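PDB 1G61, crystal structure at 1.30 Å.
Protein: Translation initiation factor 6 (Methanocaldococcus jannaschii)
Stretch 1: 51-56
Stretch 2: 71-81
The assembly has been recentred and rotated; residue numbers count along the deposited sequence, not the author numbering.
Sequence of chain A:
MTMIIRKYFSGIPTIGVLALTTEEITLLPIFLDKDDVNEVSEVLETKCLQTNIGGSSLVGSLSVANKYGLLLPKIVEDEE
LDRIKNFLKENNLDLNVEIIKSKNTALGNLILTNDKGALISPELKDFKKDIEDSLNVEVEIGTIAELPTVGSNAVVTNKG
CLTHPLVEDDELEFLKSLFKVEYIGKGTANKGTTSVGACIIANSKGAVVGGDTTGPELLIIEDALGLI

Stretch 1, residues 51-56: TNIGGS
Stretch 2, residues 71-81: LLPKIVEDEEL

A tight turn (residues 51-56) packs against a strand, loop and helix start (residues 71-81) in one chain of translation initiation factor 6. Stretch 1 has no regular helix or strand; its backbone enters extended at Thr 51 (phi/psi -155/153), Asn 52 (-83/161) and Ile 53 (-132/121), then folds into a type I' beta turn from Ile 53 to Ser 56, with Gly 54 at 66/22 and Gly 55 at 90/-4. Two backbone hydrogen bonds close the turn, Ile 53 N to Ser 56 O (2.9 Å) and Ser 56 N to Ile 53 O (3.1 Å). Stretch 2 continues a strand from earlier in the chain through Leu 71 and Leu 72, makes a type I turn from Pro 73 to Val 76 (Lys 74 -65/-19, Ile 75 -83/-1; Val 76 N to Pro 73 O, 3.0 Å), and passes through Val 76 (-60/140) and Glu 77 (-93/152), the N-cap residue, into a helix at Asp 78; Leu 81 N bonds to Glu 77 O at 2.9 Å. The backbones come nearest at Gly 54 and Val 76, whose CA atoms lie 4.4 Å apart, and the contact buries 378 Å² in total.

A carboxylate binds the turn backbone: Glu 80 (chi1 -62°, m; chi2 166°, t; chi3 -18°) points toward the turn and spreads its carboxylate across two successive amides. Gly 54 N donates to Glu 80 OE1 at 2.7 Å (N-H...O angle 143°), and Gly 55 N donates to Glu 80 OE2 at 2.7 Å (149°). Within stretch 2, Glu 77 N also donates to Glu 80 OE1 (2.8 Å, 168°), so this one oxygen ties the start of the helix to the turn. Glu 80 is buried, and three backbone N-H groups and a water satisfy its carboxylate.

That water accepts from Asn 52 ND2 (3.0 Å) and donates to Glu 80 OE2 (2.7 Å), joining the amide to the carboxylate; Asn 52 has chi1 -71° (m) and chi2 -23°.

The glycines allow close approach: Gly 54 CA lies 3.2 Å from Ile 75 O in a CA-H...O contact with 148° at the hydrogen. A CB on Gly 54 would fall 2.6 Å from Ile 75 CD1 (Ile 75 chi1 58°, p; chi2 171°, t), a clash, and the positive phi itself favours glycine. At Gly 55 a CB would sit a tight 3.1 Å from Glu 77 OE2 and be jammed against the preceding carbonyl oxygen. Glu 77 (chi1 -59°, m; chi2 179°, t; chi3 5°) brings its end near the turn, with OE2 3.4 Å from Gly 54 C.

Apolar side chains meet around Ile 53 (chi1 -60°, m; chi2 177°, t), which is buried, as are Leu 72 and Pro 73. Ile 53 CD1 meets Leu 72 CD2 at 3.8 Å (Leu 72 chi1 -67°, m; chi2 167°, t), while Ile 53 CG2 rests 3.7 Å from Pro 73 CD and 4.3 Å from Val 76 CG2 (Val 76 chi1 69°, p), all van der Waals contacts.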

# COMPACT_ATOMS: atom_id res chain seq x y z
N THR A 51 7.98 -12.51 2.96
CA THR A 51 9.28 -12.30 2.34
C THR A 51 9.95 -11.10 2.98
O THR A 51 9.30 -10.17 3.45
CB THR A 51 9.14 -12.13 0.81
OG1 THR A 51 10.46 -12.11 0.22
CG2 THR A 51 8.47 -10.83 0.40
N ASN A 52 11.28 -11.08 2.98
CA ASN A 52 12.05 -9.88 3.17
C ASN A 52 12.16 -9.10 1.87
O ASN A 52 12.01 -9.70 0.78
CB ASN A 52 13.48 -10.21 3.62
CG ASN A 52 13.61 -10.76 5.04
OD1 ASN A 52 12.76 -10.54 5.89
ND2 ASN A 52 14.71 -11.48 5.23
N ILE A 53 12.48 -7.81 1.96
CA ILE A 53 12.92 -7.01 0.81
C ILE A 53 14.18 -6.23 1.24
O ILE A 53 14.08 -5.51 2.23
CB ILE A 53 11.87 -6.06 0.22
CG1 ILE A 53 10.65 -6.87 -0.28
CG2 ILE A 53 12.46 -5.18 -0.89
CD1 ILE A 53 9.49 -6.06 -0.83
N GLY A 54 15.30 -6.41 0.55
CA GLY A 54 16.54 -5.75 0.96
C GLY A 54 17.01 -6.27 2.30
O GLY A 54 17.80 -5.61 2.99
N GLY A 55 16.62 -7.47 2.72
CA GLY A 55 17.02 -8.03 3.98
C GLY A 55 16.09 -7.66 5.10
O GLY A 55 16.31 -8.13 6.23
N SER A 56 15.11 -6.83 4.83
CA SER A 56 14.26 -6.09 5.71
C SER A 56 12.84 -6.62 5.79
O SER A 56 12.33 -7.11 4.79
CB SER A 56 14.26 -4.61 5.22
OG SER A 56 13.40 -3.82 5.96
N LEU A 71 6.67 -3.17 -7.89
CA LEU A 71 7.90 -2.34 -7.92
C LEU A 71 8.79 -2.70 -6.72
O LEU A 71 8.30 -2.74 -5.57
CB LEU A 71 7.56 -0.86 -7.83
CG LEU A 71 6.52 -0.33 -8.80
CD1 LEU A 71 6.33 1.18 -8.62
CD2 LEU A 71 6.94 -0.63 -10.24
N LEU A 72 10.06 -2.91 -6.99
CA LEU A 72 11.01 -3.29 -5.94
C LEU A 72 12.16 -2.29 -5.97
O LEU A 72 12.53 -1.81 -7.05
CB LEU A 72 11.49 -4.70 -6.21
CG LEU A 72 10.41 -5.78 -6.05
CD1 LEU A 72 10.90 -7.09 -6.66
CD2 LEU A 72 10.05 -5.96 -4.58
N PRO A 73 12.79 -2.03 -4.82
CA PRO A 73 13.93 -1.11 -4.76
C PRO A 73 15.20 -1.82 -5.18
O PRO A 73 15.30 -3.07 -5.28
CB PRO A 73 13.95 -0.75 -3.26
CG PRO A 73 13.56 -2.04 -2.58
CD PRO A 73 12.44 -2.56 -3.48
N LYS A 74 16.25 -0.98 -5.42
CA LYS A 74 17.50 -1.52 -5.94
C LYS A 74 18.17 -2.47 -4.95
O LYS A 74 19.06 -3.23 -5.35
CB LYS A 74 18.45 -0.38 -6.34
CG LYS A 74 18.90 0.47 -5.15
CD LYS A 74 19.76 1.63 -5.62
CE LYS A 74 20.11 2.56 -4.46
NZ LYS A 74 21.29 3.41 -4.77
N ILE A 75 17.82 -2.40 -3.67
CA ILE A 75 18.44 -3.24 -2.65
C ILE A 75 17.81 -4.61 -2.61
O ILE A 75 18.24 -5.44 -1.78
CB ILE A 75 18.35 -2.53 -1.27
CG1 ILE A 75 16.92 -2.21 -0.82
CG2 ILE A 75 19.25 -1.30 -1.19
CD1 ILE A 75 16.85 -1.72 0.64
N VAL A 76 16.79 -4.92 -3.44
CA VAL A 76 16.22 -6.27 -3.36
C VAL A 76 17.32 -7.28 -3.66
O VAL A 76 18.15 -7.08 -4.55
CB VAL A 76 14.98 -6.38 -4.28
CG1 VAL A 76 15.38 -6.31 -5.76
CG2 VAL A 76 14.20 -7.65 -3.99
N GLU A 77 17.33 -8.38 -2.92
CA GLU A 77 18.38 -9.38 -3.05
C GLU A 77 17.99 -10.45 -4.03
O GLU A 77 16.79 -10.70 -4.22
CB GLU A 77 18.68 -9.96 -1.64
CG GLU A 77 19.11 -8.79 -0.75
CD GLU A 77 19.42 -9.13 0.68
OE1 GLU A 77 19.42 -10.31 1.07
OE2 GLU A 77 19.71 -8.25 1.53
N ASP A 78 18.94 -11.10 -4.70
CA ASP A 78 18.59 -12.12 -5.68
C ASP A 78 17.70 -13.20 -5.12
O ASP A 78 16.75 -13.63 -5.80
CB ASP A 78 19.88 -12.74 -6.24
CG ASP A 78 20.67 -11.81 -7.14
OD1 ASP A 78 20.18 -10.73 -7.52
OD2 ASP A 78 21.81 -12.18 -7.48
N GLU A 79 17.93 -13.68 -3.92
CA GLU A 79 17.10 -14.76 -3.35
C GLU A 79 15.70 -14.23 -3.10
O GLU A 79 14.75 -15.00 -3.26
CB GLU A 79 17.72 -15.31 -2.06
CG GLU A 79 17.23 -16.66 -1.57
CD GLU A 79 18.06 -17.31 -0.47
OE1 GLU A 79 17.57 -17.46 0.68
OE2 GLU A 79 19.22 -17.73 -0.69
N GLU A 80 15.59 -12.96 -2.72
CA GLU A 80 14.24 -12.38 -2.50
C GLU A 80 13.47 -12.27 -3.80
O GLU A 80 12.30 -12.59 -3.87
CB GLU A 80 14.37 -11.01 -1.82
CG GLU A 80 15.03 -11.07 -0.44
CD GLU A 80 15.43 -9.69 0.01
OE1 GLU A 80 15.53 -8.72 -0.78
OE2 GLU A 80 15.65 -9.53 1.23
N LEU A 81 14.14 -11.80 -4.85
CA LEU A 81 13.53 -11.70 -6.16
C LEU A 81 13.08 -13.08 -6.63
O LEU A 81 11.97 -13.26 -7.11
CB LEU A 81 14.55 -11.10 -7.14
CG LEU A 81 14.01 -10.60 -8.47
CD1 LEU A 81 12.93 -9.53 -8.25
CD2 LEU A 81 15.15 -10.04 -9.30
O HOH W 1 16.47 -11.56 2.83